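Sulfatase (PDB 6USS) probably hydrolyses sulfate esters as a calcium-binding arylsulfatase of a human gut bacterium. Local coordinates at residues A[92-97]-A[379-384]; A[106-111]-A[427-432]; A[145-150]-A[398-403]; A[204-209]-A[223-228]. The protein carries 1 engineered substitution. All coordinates share one frame; numbering follows the deposited sequence.

Contact 1: A[92-97]-A[379-384]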
# COMPACT_ATOMS: atom_id res chain seq x y z
N ARG A 92 -16.89 -9.05 -7.65
CA ARG A 92 -15.63 -8.34 -7.44
C ARG A 92 -14.58 -9.25 -6.81
O ARG A 92 -13.41 -9.20 -7.21
CB ARG A 92 -15.88 -7.08 -6.61
CG ARG A 92 -16.41 -5.90 -7.47
CD ARG A 92 -17.30 -4.93 -6.70
NE ARG A 92 -18.20 -4.20 -7.59
CZ ARG A 92 -17.86 -3.15 -8.32
NH1 ARG A 92 -16.61 -2.70 -8.29
NH2 ARG A 92 -18.76 -2.55 -9.10
N CYS A 93 -14.98 -10.11 -5.86
CA CYS A 93 -14.05 -11.06 -5.25
C CYS A 93 -13.55 -12.11 -6.25
O CYS A 93 -12.40 -12.54 -6.18
CB CYS A 93 -14.71 -11.74 -4.06
SG CYS A 93 -14.96 -10.64 -2.67
N SER A 94 -14.41 -12.52 -7.19
CA SER A 94 -13.96 -13.42 -8.24
C SER A 94 -12.93 -12.75 -9.14
O SER A 94 -11.95 -13.39 -9.56
CB SER A 94 -15.16 -13.90 -9.05
OG SER A 94 -15.95 -14.81 -8.29
N LEU A 95 -13.14 -11.47 -9.47
CA LEU A 95 -12.19 -10.72 -10.28
C LEU A 95 -10.83 -10.68 -9.61
O LEU A 95 -9.80 -10.97 -10.24
CB LEU A 95 -12.70 -9.29 -10.49
CG LEU A 95 -11.61 -8.31 -10.92
CD1 LEU A 95 -11.26 -8.49 -12.39
CD2 LEU A 95 -12.03 -6.88 -10.63
N ILE A 96 -10.81 -10.31 -8.33
CA ILE A 96 -9.56 -10.08 -7.61
C ILE A 96 -8.86 -11.38 -7.21
O ILE A 96 -7.64 -11.37 -6.97
CB ILE A 96 -9.87 -9.17 -6.40
CG1 ILE A 96 -8.70 -8.24 -6.12
CG2 ILE A 96 -10.23 -10.00 -5.18
CD1 ILE A 96 -8.49 -7.17 -7.19
N THR A 97 -9.58 -12.50 -7.16
CA THR A 97 -9.01 -13.77 -6.75
C THR A 97 -8.98 -14.82 -7.84
O THR A 97 -8.41 -15.89 -7.62
CB THR A 97 -9.79 -14.37 -5.56
OG1 THR A 97 -11.10 -14.77 -5.99
CG2 THR A 97 -9.89 -13.39 -4.38
N ILE A 379 -16.60 -15.52 -18.22
CA ILE A 379 -17.09 -15.17 -16.90
C ILE A 379 -16.02 -14.40 -16.12
O ILE A 379 -14.82 -14.57 -16.36
CB ILE A 379 -17.55 -16.42 -16.13
CG1 ILE A 379 -18.19 -16.05 -14.80
CG2 ILE A 379 -16.39 -17.42 -16.00
CD1 ILE A 379 -19.45 -16.84 -14.50
N ILE A 380 -16.47 -13.58 -15.17
CA ILE A 380 -15.64 -12.57 -14.51
C ILE A 380 -14.34 -13.14 -13.94
O ILE A 380 -13.28 -12.51 -14.06
CB ILE A 380 -16.48 -11.83 -13.43
CG1 ILE A 380 -15.65 -10.77 -12.70
CG2 ILE A 380 -17.08 -12.81 -12.43
CD1 ILE A 380 -15.24 -9.62 -13.55
N GLU A 381 -14.37 -14.33 -13.32
CA GLU A 381 -13.11 -14.88 -12.80
C GLU A 381 -12.05 -15.06 -13.88
O GLU A 381 -10.86 -15.17 -13.55
CB GLU A 381 -13.31 -16.22 -12.08
CG GLU A 381 -13.91 -17.31 -12.94
CD GLU A 381 -15.37 -17.58 -12.56
OE1 GLU A 381 -15.78 -18.77 -12.59
OE2 GLU A 381 -16.10 -16.60 -12.24
N ASP A 382 -12.45 -15.11 -15.16
CA ASP A 382 -11.49 -15.19 -16.26
C ASP A 382 -10.63 -13.93 -16.39
O ASP A 382 -9.51 -14.00 -16.93
CB ASP A 382 -12.21 -15.43 -17.59
CG ASP A 382 -13.10 -16.66 -17.57
OD1 ASP A 382 -12.91 -17.54 -16.70
OD2 ASP A 382 -14.01 -16.73 -18.44
N PHE A 383 -11.15 -12.77 -15.94
CA PHE A 383 -10.38 -11.53 -15.99
C PHE A 383 -9.03 -11.66 -15.29
O PHE A 383 -8.05 -11.02 -15.70
CB PHE A 383 -11.18 -10.39 -15.33
CG PHE A 383 -12.25 -9.78 -16.22
CD1 PHE A 383 -13.23 -10.57 -16.80
CD2 PHE A 383 -12.29 -8.41 -16.43
CE1 PHE A 383 -14.23 -10.00 -17.61
CE2 PHE A 383 -13.29 -7.83 -17.23
CZ PHE A 383 -14.26 -8.63 -17.82
N TYR A 384 -8.95 -12.51 -14.24
CA TYR A 384 -7.72 -12.64 -13.47
C TYR A 384 -6.58 -13.25 -14.29
O TYR A 384 -5.56 -12.57 -14.48
CB TYR A 384 -8.03 -13.43 -12.19
CG TYR A 384 -6.93 -13.69 -11.19
CD1 TYR A 384 -5.85 -14.51 -11.50
CD2 TYR A 384 -7.02 -13.17 -9.91
CE1 TYR A 384 -4.87 -14.77 -10.56
CE2 TYR A 384 -6.06 -13.43 -8.96
CZ TYR A 384 -4.99 -14.24 -9.28
OH TYR A 384 -4.03 -14.49 -8.33
O HOH W 1 -17.87 -16.61 -10.31
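Ile380 meets the helix at 92-97 with two branches. CG1, anti to the backbone N (chi1 179°), lies 4.0 Å from Leu95 CB, while CG2 packs on Ser94 CB. Glu381 follows at the closest backbone approach, its CA 4.9 Å from Ser94 CA and its CB beside Ser94 O. Its chain bends at chi2, and a water joins the two polar ends, giving a 2.6 Å bond to Glu381 OE2 and a weak one to Ser94 OG. Both ends have further partners: Glu381 OE1 takes Asn100 ND2, and Ser94 OG bonds Thr99 O. Phe383 touches through its stem, CB standing 3.5 Å from Leu95 CD1, and Ile380 CD1 rests over one ring face near the rim. Tyr384 CG, anti to its backbone N, starts a ring that reaches the carboxyl end of the helix. Leu95 O lies in plane at the ring edge, Ile96 O is 3.3 Å from Tyr384 CE2, and Thr97 O sits over a face; Tyr384 OH bonds Thr147 O. Helix 88-97, of the alkaline phosphatase-like sulfatase fold, begins at the engineered Cys88, a calcium ligand here, and Arg92 reaches ligands Asp322 and Asp42. The contact thus holds that helix to the chain leading into helix 383-390, with Leu95 and Phe383 resting on Leu38 of strand 35-41 and Leu95 also on Tyr256 of strand 253-258.

Contact 2: A[106-111]-A[427-432]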
# COMPACT_ATOMS: atom_id res chain seq x y z
N VAL A 106 -18.02 -15.76 -0.95
CA VAL A 106 -18.51 -14.41 -0.75
C VAL A 106 -19.65 -14.22 -1.74
O VAL A 106 -19.49 -13.55 -2.77
CB VAL A 106 -17.40 -13.36 -0.95
CG1 VAL A 106 -17.77 -12.07 -0.29
CG2 VAL A 106 -16.08 -13.85 -0.40
N THR A 107 -20.81 -14.83 -1.46
CA THR A 107 -21.87 -15.03 -2.44
C THR A 107 -23.00 -14.03 -2.32
O THR A 107 -23.88 -14.01 -3.19
CB THR A 107 -22.45 -16.46 -2.34
OG1 THR A 107 -22.62 -16.84 -0.97
CG2 THR A 107 -21.54 -17.48 -3.03
N ASN A 108 -23.02 -13.20 -1.28
CA ASN A 108 -23.93 -12.07 -1.20
C ASN A 108 -23.11 -10.85 -0.80
O ASN A 108 -21.90 -10.95 -0.56
CB ASN A 108 -25.06 -12.37 -0.22
CG ASN A 108 -26.24 -11.48 -0.43
OD1 ASN A 108 -26.19 -10.52 -1.20
ND2 ASN A 108 -27.33 -11.77 0.29
N TRP A 109 -23.75 -9.68 -0.72
CA TRP A 109 -22.96 -8.46 -0.55
C TRP A 109 -22.49 -8.27 0.90
O TRP A 109 -23.20 -8.57 1.86
CB TRP A 109 -23.75 -7.24 -1.04
CG TRP A 109 -24.93 -6.84 -0.22
CD1 TRP A 109 -26.22 -7.26 -0.38
CD2 TRP A 109 -24.94 -5.91 0.88
NE1 TRP A 109 -27.03 -6.66 0.56
CE2 TRP A 109 -26.27 -5.83 1.35
CE3 TRP A 109 -23.95 -5.15 1.52
CZ2 TRP A 109 -26.64 -5.02 2.42
CZ3 TRP A 109 -24.32 -4.34 2.58
CH2 TRP A 109 -25.66 -4.28 3.02
N THR A 110 -21.27 -7.76 1.04
CA THR A 110 -20.62 -7.65 2.34
C THR A 110 -20.50 -6.20 2.78
O THR A 110 -20.40 -5.28 1.95
CB THR A 110 -19.22 -8.27 2.31
OG1 THR A 110 -18.36 -7.44 1.52
CG2 THR A 110 -19.26 -9.65 1.72
N TYR A 111 -20.54 -6.00 4.13
CA TYR A 111 -19.99 -4.83 4.81
C TYR A 111 -19.81 -5.10 6.31
O TYR A 111 -18.67 -5.05 6.80
CB TYR A 111 -20.84 -3.57 4.58
CG TYR A 111 -20.18 -2.34 5.16
CD1 TYR A 111 -19.37 -1.51 4.37
CD2 TYR A 111 -20.33 -2.00 6.51
CE1 TYR A 111 -18.76 -0.39 4.90
CE2 TYR A 111 -19.72 -0.89 7.05
CZ TYR A 111 -18.93 -0.09 6.25
OH TYR A 111 -18.32 1.00 6.79
N PHE A 427 -25.84 -18.92 -5.54
CA PHE A 427 -26.38 -17.90 -4.64
C PHE A 427 -27.20 -18.58 -3.57
O PHE A 427 -28.45 -18.56 -3.61
CB PHE A 427 -27.21 -16.86 -5.41
CG PHE A 427 -27.54 -15.63 -4.61
CD1 PHE A 427 -26.63 -14.59 -4.50
CD2 PHE A 427 -28.79 -15.50 -3.96
CE1 PHE A 427 -26.93 -13.43 -3.75
CE2 PHE A 427 -29.11 -14.36 -3.21
CZ PHE A 427 -28.18 -13.33 -3.10
N PRO A 428 -26.56 -19.20 -2.60
CA PRO A 428 -27.28 -19.81 -1.48
C PRO A 428 -27.59 -18.79 -0.39
O PRO A 428 -27.24 -18.97 0.78
CB PRO A 428 -26.30 -20.88 -0.99
CG PRO A 428 -24.94 -20.28 -1.28
CD PRO A 428 -25.10 -19.36 -2.48
N ASN A 429 -28.25 -17.70 -0.78
CA ASN A 429 -28.40 -16.53 0.07
C ASN A 429 -29.79 -15.94 -0.10
O ASN A 429 -30.60 -16.40 -0.90
CB ASN A 429 -27.33 -15.49 -0.26
CG ASN A 429 -25.96 -15.95 0.10
OD1 ASN A 429 -25.32 -16.70 -0.66
ND2 ASN A 429 -25.48 -15.53 1.27
N HIS A 430 -30.07 -14.87 0.65
CA HIS A 430 -31.36 -14.19 0.56
C HIS A 430 -31.10 -12.70 0.33
O HIS A 430 -30.79 -11.96 1.28
CB HIS A 430 -32.21 -14.43 1.80
CG HIS A 430 -33.69 -14.28 1.57
ND1 HIS A 430 -34.61 -14.34 2.59
CD2 HIS A 430 -34.40 -14.08 0.44
CE1 HIS A 430 -35.83 -14.18 2.10
NE2 HIS A 430 -35.73 -14.02 0.79
N TRP A 431 -31.23 -12.26 -0.93
CA TRP A 431 -31.13 -10.86 -1.27
C TRP A 431 -32.37 -10.10 -0.78
O TRP A 431 -33.36 -10.68 -0.33
CB TRP A 431 -30.95 -10.68 -2.77
CG TRP A 431 -30.45 -9.34 -3.14
CD1 TRP A 431 -29.38 -8.69 -2.60
CD2 TRP A 431 -30.99 -8.46 -4.14
NE1 TRP A 431 -29.22 -7.46 -3.20
CE2 TRP A 431 -30.19 -7.29 -4.15
CE3 TRP A 431 -32.08 -8.55 -5.03
CZ2 TRP A 431 -30.44 -6.23 -5.01
CZ3 TRP A 431 -32.33 -7.49 -5.88
CH2 TRP A 431 -31.51 -6.34 -5.87
N GLY A 432 -32.31 -8.78 -0.89
CA GLY A 432 -33.29 -7.96 -0.20
C GLY A 432 -34.64 -7.88 -0.89
O GLY A 432 -35.61 -7.47 -0.25
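Thr107 places OG1 between its backbone N and carbonyl carbon (chi1 42°), and Asn429 holds CG anti to its own carbonyl carbon (chi1 -67°); these torsions help bring the two groups together in a 2.7 Å hydrogen bond from Thr107 OG1 to Asn429 OD1. The donor is tilted somewhat from the carbonyl plane. The contact joins two irregular loops, one following helix 101-104 and the other leaving strand 422-427, an outer strand of the four-stranded antiparallel sheet, through an inverse gamma turn centred on Pro428. Pro428 CD packs on Thr107 OG1 and CB, the two side chains crossing at about a right angle. Beside them the side chains of Asn108 and Asn429 slide past each other in opposite directions, with Asn108 CB 3.5 Å from Asn429 ND2. One carboxylate oxygen outside the segments, Asp118 OD2, bonds both ND2 atoms as well as His430 N, so it ties the two buried amides to the backbone of the second loop. Asn429 CB lies over one face of the Phe427 ring, near the rim; Phe427 CD1 is also 3.1 Å from Thr107 O, and Phe427 CZ is 3.8 Å from Asn108 CG. Nearer the metal, the side chain of Trp109 comes within about 8 Å of the bound calcium ion, so this end of the contact lies near the metal site. There Trp109 and Trp431 meet rim to rim, their five-membered rings 6.0 Å apart between centroids and their planes at 89°, and the closest atoms are Trp109 CD1 and Trp431 CD1 at 4.1 Å.

Contact 3: A[145-150]-A[398-403]; sequences QATSLA and TVQPID
Gln400 sets its side-chain amide against the backbone of Thr147 and bonds it twice. Thr147 N gives a nearly straight 2.9 Å bond (174°) to Gln400 OE1, arriving from above the carbonyl plane, and Gln400 NE2 returns a more bent 3.2 Å bond to Thr147 O. The amide thus pairs with both polar groups of one residue, much as a neighbouring strand would. A third bond, from Val399 N to Thr147 OG1 at 3.0 Å, means that Thr147 is held by backbone and side chain alike. Van der Waals contacts surround this: Ala146 CB lies 3.5 Å from Gln400 CD, Val399 CG2 covers Ala146 CA, and the side chains of Thr147 and Thr398 cross at about a right angle. Gln400 bends at chi2 (-71°), which turns CD back toward Ala146. Farther out, Gln400 NE2 also bonds Thr97 O, which, with the two bonds to Thr147, helps fix the amide's rotation. Ser148, the N-cap of helix 149-155, accepts a weak bond from Ala150 N and also bonds Met181 O. The contact therefore joins the passage from strand 143-145 into helix 149-155 to the loop after helix 383-390, beside the carboxyl end of helix 88-97.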
# COMPACT_ATOMS: atom_id res chain seq x y z
N GLN A 145 -9.10 -16.77 1.80
CA GLN A 145 -7.72 -16.32 1.62
C GLN A 145 -7.32 -16.53 0.17
O GLN A 145 -7.58 -17.60 -0.40
CB GLN A 145 -6.76 -17.06 2.54
CG GLN A 145 -5.28 -16.71 2.27
CD GLN A 145 -4.29 -17.45 3.17
OE1 GLN A 145 -4.67 -18.34 3.94
NE2 GLN A 145 -3.01 -17.09 3.07
N ALA A 146 -6.70 -15.52 -0.43
CA ALA A 146 -6.34 -15.65 -1.83
C ALA A 146 -5.21 -14.69 -2.17
O ALA A 146 -5.06 -13.63 -1.55
CB ALA A 146 -7.53 -15.41 -2.76
N THR A 147 -4.42 -15.08 -3.16
CA THR A 147 -3.37 -14.24 -3.72
C THR A 147 -4.00 -13.24 -4.69
O THR A 147 -4.60 -13.64 -5.69
CB THR A 147 -2.33 -15.11 -4.41
OG1 THR A 147 -1.74 -15.98 -3.43
CG2 THR A 147 -1.25 -14.26 -5.04
N SER A 148 -3.86 -11.95 -4.37
CA SER A 148 -4.57 -10.90 -5.08
C SER A 148 -4.00 -10.64 -6.47
O SER A 148 -2.78 -10.69 -6.67
CB SER A 148 -4.54 -9.59 -4.29
OG SER A 148 -5.28 -8.59 -4.99
N LEU A 149 -4.89 -10.34 -7.41
CA LEU A 149 -4.47 -9.99 -8.76
C LEU A 149 -3.53 -8.78 -8.76
O LEU A 149 -2.56 -8.74 -9.53
CB LEU A 149 -5.70 -9.74 -9.62
CG LEU A 149 -5.54 -9.09 -11.00
CD1 LEU A 149 -4.73 -9.93 -11.98
CD2 LEU A 149 -6.90 -8.82 -11.57
N ALA A 150 -3.81 -7.78 -7.91
CA ALA A 150 -2.97 -6.58 -7.87
C ALA A 150 -1.62 -6.85 -7.24
O ALA A 150 -0.63 -6.18 -7.59
CB ALA A 150 -3.68 -5.46 -7.11
N THR A 398 -0.12 -19.06 -6.71
CA THR A 398 -1.22 -18.52 -5.93
C THR A 398 -1.53 -19.48 -4.79
O THR A 398 -1.34 -20.69 -4.93
CB THR A 398 -2.47 -18.34 -6.82
OG1 THR A 398 -2.67 -19.54 -7.58
CG2 THR A 398 -2.28 -17.20 -7.80
N VAL A 399 -2.01 -18.95 -3.66
CA VAL A 399 -2.42 -19.84 -2.57
C VAL A 399 -3.70 -20.59 -2.94
O VAL A 399 -3.91 -21.71 -2.48
CB VAL A 399 -2.60 -19.09 -1.23
CG1 VAL A 399 -1.27 -18.47 -0.77
CG2 VAL A 399 -3.71 -18.04 -1.32
N GLN A 400 -4.57 -19.98 -3.75
CA GLN A 400 -5.86 -20.55 -4.08
C GLN A 400 -5.86 -21.05 -5.52
O GLN A 400 -5.12 -20.53 -6.36
CB GLN A 400 -6.98 -19.50 -3.93
CG GLN A 400 -7.08 -18.50 -5.09
CD GLN A 400 -5.91 -17.49 -5.13
OE1 GLN A 400 -4.93 -17.62 -4.40
NE2 GLN A 400 -6.04 -16.49 -5.99
N PRO A 401 -6.69 -22.05 -5.84
CA PRO A 401 -6.84 -22.46 -7.24
C PRO A 401 -7.42 -21.34 -8.08
O PRO A 401 -8.18 -20.50 -7.58
CB PRO A 401 -7.81 -23.65 -7.18
CG PRO A 401 -7.91 -24.01 -5.75
CD PRO A 401 -7.63 -22.76 -4.96
N ILE A 402 -7.07 -21.32 -9.36
CA ILE A 402 -7.56 -20.31 -10.29
C ILE A 402 -8.61 -20.94 -11.19
O ILE A 402 -8.29 -21.74 -12.07
CB ILE A 402 -6.43 -19.69 -11.11
CG1 ILE A 402 -5.36 -19.15 -10.18
CG2 ILE A 402 -6.98 -18.56 -11.98
CD1 ILE A 402 -5.82 -17.98 -9.37
N ASP A 403 -9.88 -20.57 -10.98
CA ASP A 403 -10.97 -21.08 -11.80
C ASP A 403 -11.13 -20.32 -13.12
O ASP A 403 -11.61 -20.90 -14.10
CB ASP A 403 -12.27 -21.04 -10.99
CG ASP A 403 -12.15 -21.84 -9.68
OD1 ASP A 403 -11.82 -23.04 -9.75
OD2 ASP A 403 -12.37 -21.28 -8.59

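Contact 4: A[204-209]-A[223-228]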
# COMPACT_ATOMS: atom_id res chain seq x y z
N TYR A 204 -20.52 13.81 -0.18
CA TYR A 204 -20.65 12.39 -0.50
C TYR A 204 -21.07 11.56 0.72
O TYR A 204 -20.75 10.37 0.81
CB TYR A 204 -19.36 11.83 -1.12
CG TYR A 204 -18.81 12.75 -2.17
CD1 TYR A 204 -19.55 13.02 -3.32
CD2 TYR A 204 -17.58 13.39 -2.02
CE1 TYR A 204 -19.07 13.89 -4.30
CE2 TYR A 204 -17.09 14.26 -3.00
CZ TYR A 204 -17.85 14.50 -4.13
OH TYR A 204 -17.39 15.37 -5.10
N GLY A 205 -21.76 12.19 1.67
CA GLY A 205 -22.22 11.51 2.87
C GLY A 205 -21.43 11.80 4.13
O GLY A 205 -21.92 11.47 5.22
N ASN A 206 -20.26 12.42 4.05
CA ASN A 206 -19.46 12.60 5.24
C ASN A 206 -20.05 13.68 6.14
O ASN A 206 -20.37 14.78 5.67
CB ASN A 206 -18.02 12.95 4.87
CG ASN A 206 -17.28 11.80 4.23
OD1 ASN A 206 -16.70 10.96 4.93
ND2 ASN A 206 -17.30 11.75 2.90
N ARG A 207 -20.20 13.37 7.42
CA ARG A 207 -20.64 14.36 8.39
C ARG A 207 -19.46 15.25 8.80
O ARG A 207 -18.30 14.83 8.75
CB ARG A 207 -21.24 13.70 9.63
CG ARG A 207 -22.46 12.86 9.33
CD ARG A 207 -23.41 12.81 10.52
NE ARG A 207 -24.59 13.65 10.31
CZ ARG A 207 -24.88 14.73 11.02
NH1 ARG A 207 -24.09 15.11 12.03
NH2 ARG A 207 -25.97 15.44 10.75
N THR A 208 -19.78 16.48 9.17
CA THR A 208 -18.80 17.40 9.74
C THR A 208 -19.12 17.77 11.17
O THR A 208 -18.19 17.97 11.98
CB THR A 208 -18.71 18.68 8.91
OG1 THR A 208 -19.99 19.32 8.88
CG2 THR A 208 -18.25 18.37 7.50
N ASP A 209 -20.40 17.91 11.51
CA ASP A 209 -20.82 18.19 12.89
C ASP A 209 -20.97 16.86 13.62
O ASP A 209 -21.89 16.09 13.37
CB ASP A 209 -22.10 19.03 12.90
CG ASP A 209 -23.30 18.33 12.22
OD1 ASP A 209 -23.55 18.61 11.02
OD2 ASP A 209 -24.01 17.55 12.89
N LYS A 223 -11.29 17.43 -0.47
CA LYS A 223 -11.17 18.74 -1.10
C LYS A 223 -12.33 19.06 -2.05
O LYS A 223 -12.42 20.20 -2.51
CB LYS A 223 -9.84 18.87 -1.84
CG LYS A 223 -9.70 17.98 -3.10
CD LYS A 223 -8.48 18.38 -3.95
CE LYS A 223 -7.74 17.17 -4.54
NZ LYS A 223 -6.75 16.44 -3.65
N TYR A 224 -13.19 18.10 -2.38
CA TYR A 224 -14.35 18.39 -3.22
C TYR A 224 -15.60 18.68 -2.41
O TYR A 224 -16.64 18.98 -2.99
CB TYR A 224 -14.62 17.22 -4.19
CG TYR A 224 -13.46 16.92 -5.10
CD1 TYR A 224 -13.29 17.62 -6.29
CD2 TYR A 224 -12.52 15.95 -4.78
CE1 TYR A 224 -12.22 17.35 -7.13
CE2 TYR A 224 -11.45 15.68 -5.62
CZ TYR A 224 -11.30 16.39 -6.80
OH TYR A 224 -10.24 16.15 -7.64
N TRP A 225 -15.51 18.60 -1.07
CA TRP A 225 -16.69 18.78 -0.23
C TRP A 225 -17.25 20.18 -0.41
O TRP A 225 -16.50 21.16 -0.53
CB TRP A 225 -16.35 18.55 1.24
CG TRP A 225 -16.05 17.14 1.62
CD1 TRP A 225 -15.98 16.07 0.78
CD2 TRP A 225 -15.77 16.65 2.93
NE1 TRP A 225 -15.67 14.93 1.49
CE2 TRP A 225 -15.54 15.26 2.81
CE3 TRP A 225 -15.69 17.24 4.20
CZ2 TRP A 225 -15.22 14.47 3.91
CZ3 TRP A 225 -15.39 16.45 5.28
CH2 TRP A 225 -15.16 15.08 5.13
N GLY A 226 -18.57 20.28 -0.41
CA GLY A 226 -19.18 21.59 -0.54
C GLY A 226 -18.99 22.26 -1.87
O GLY A 226 -19.26 23.46 -1.99
N THR A 227 -18.49 21.55 -2.88
CA THR A 227 -18.52 22.02 -4.25
C THR A 227 -19.63 21.28 -5.00
O THR A 227 -20.28 20.38 -4.46
CB THR A 227 -17.17 21.80 -4.93
OG1 THR A 227 -17.01 20.42 -5.30
CG2 THR A 227 -16.04 22.17 -3.99
N ASP A 228 -19.85 21.67 -6.25
CA ASP A 228 -20.80 20.94 -7.09
C ASP A 228 -20.12 19.87 -7.95
O ASP A 228 -20.60 19.57 -9.05
CB ASP A 228 -21.62 21.90 -7.96
CG ASP A 228 -20.79 22.60 -9.04
OD1 ASP A 228 -19.53 22.52 -9.00
OD2 ASP A 228 -21.40 23.24 -9.93
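Asn206 lies against the six-membered ring of Trp225, its CB 3.3 Å from Trp225 CZ2 and its CG 3.4 Å from the same atom. The amide and indole planes are 24° apart, but Asn206 meets the ring obliquely at CZ2 and CH2, and the side chains cross at about a right angle. Farther round the indole, Thr208 CG2 reaches Trp225 CZ3 at 4.1 Å as the two side chains slide past each other in opposite directions. Tyr204 approaches the pyrrole part, with its CD2 4.2 Å from Trp225 CD1, and carries on to the preceding residue, where Tyr204 OH lies 3.5 Å from Tyr224 CB, which sits at the edge of the Tyr204 ring near its plane. Trp225 is presented by a type II beta turn from Tyr224 to Thr227, with Gly226 at positive phi. Tyr224 O closes the turn by accepting from Thr227 N and, at 2.7 Å, from Thr227 OG1, both arriving from the same face of its plane. Asn206 ND2 bonds Val218 O and Asn203 O, which hold the amide in its orientation, Tyr204 OH bonds Thr229 O, and Tyr224 OH bonds Glu238 of helix 231-247. Both segments belong to the long excursion between strand 185-187 and that helix, on whose Val231 and Ala234 Tyr204 also rests. Across the contact itself the meeting is van der Waals in kind, while the polar ends of Asn206, Tyr204 and Tyr224 are satisfied by neighbours outside the two segments.

Contact 1 is the core of the set, wholly buried and built of apolar branches, helix-end carbonyls and one bridging water. Contact 3, partly buried at its edge, touches it and shares helices 88-97 and 383-390 as neighbours, but trades hydrocarbon packing for amide-to-backbone hydrogen bonds. Contact 2, also buried, meets contact 1 through Cys93 and Val106 and joins the loop after helix 101-104 to the loop leaving the small antiparallel sheet, mixing a hydrogen bond with aromatic rims near the calcium ion. Contact 4 stands apart at the periphery, its centre about 33 Å from that of contact 1, and closes a short local loop by van der Waals packing of Asn206, Thr208 and Tyr204 round an indole.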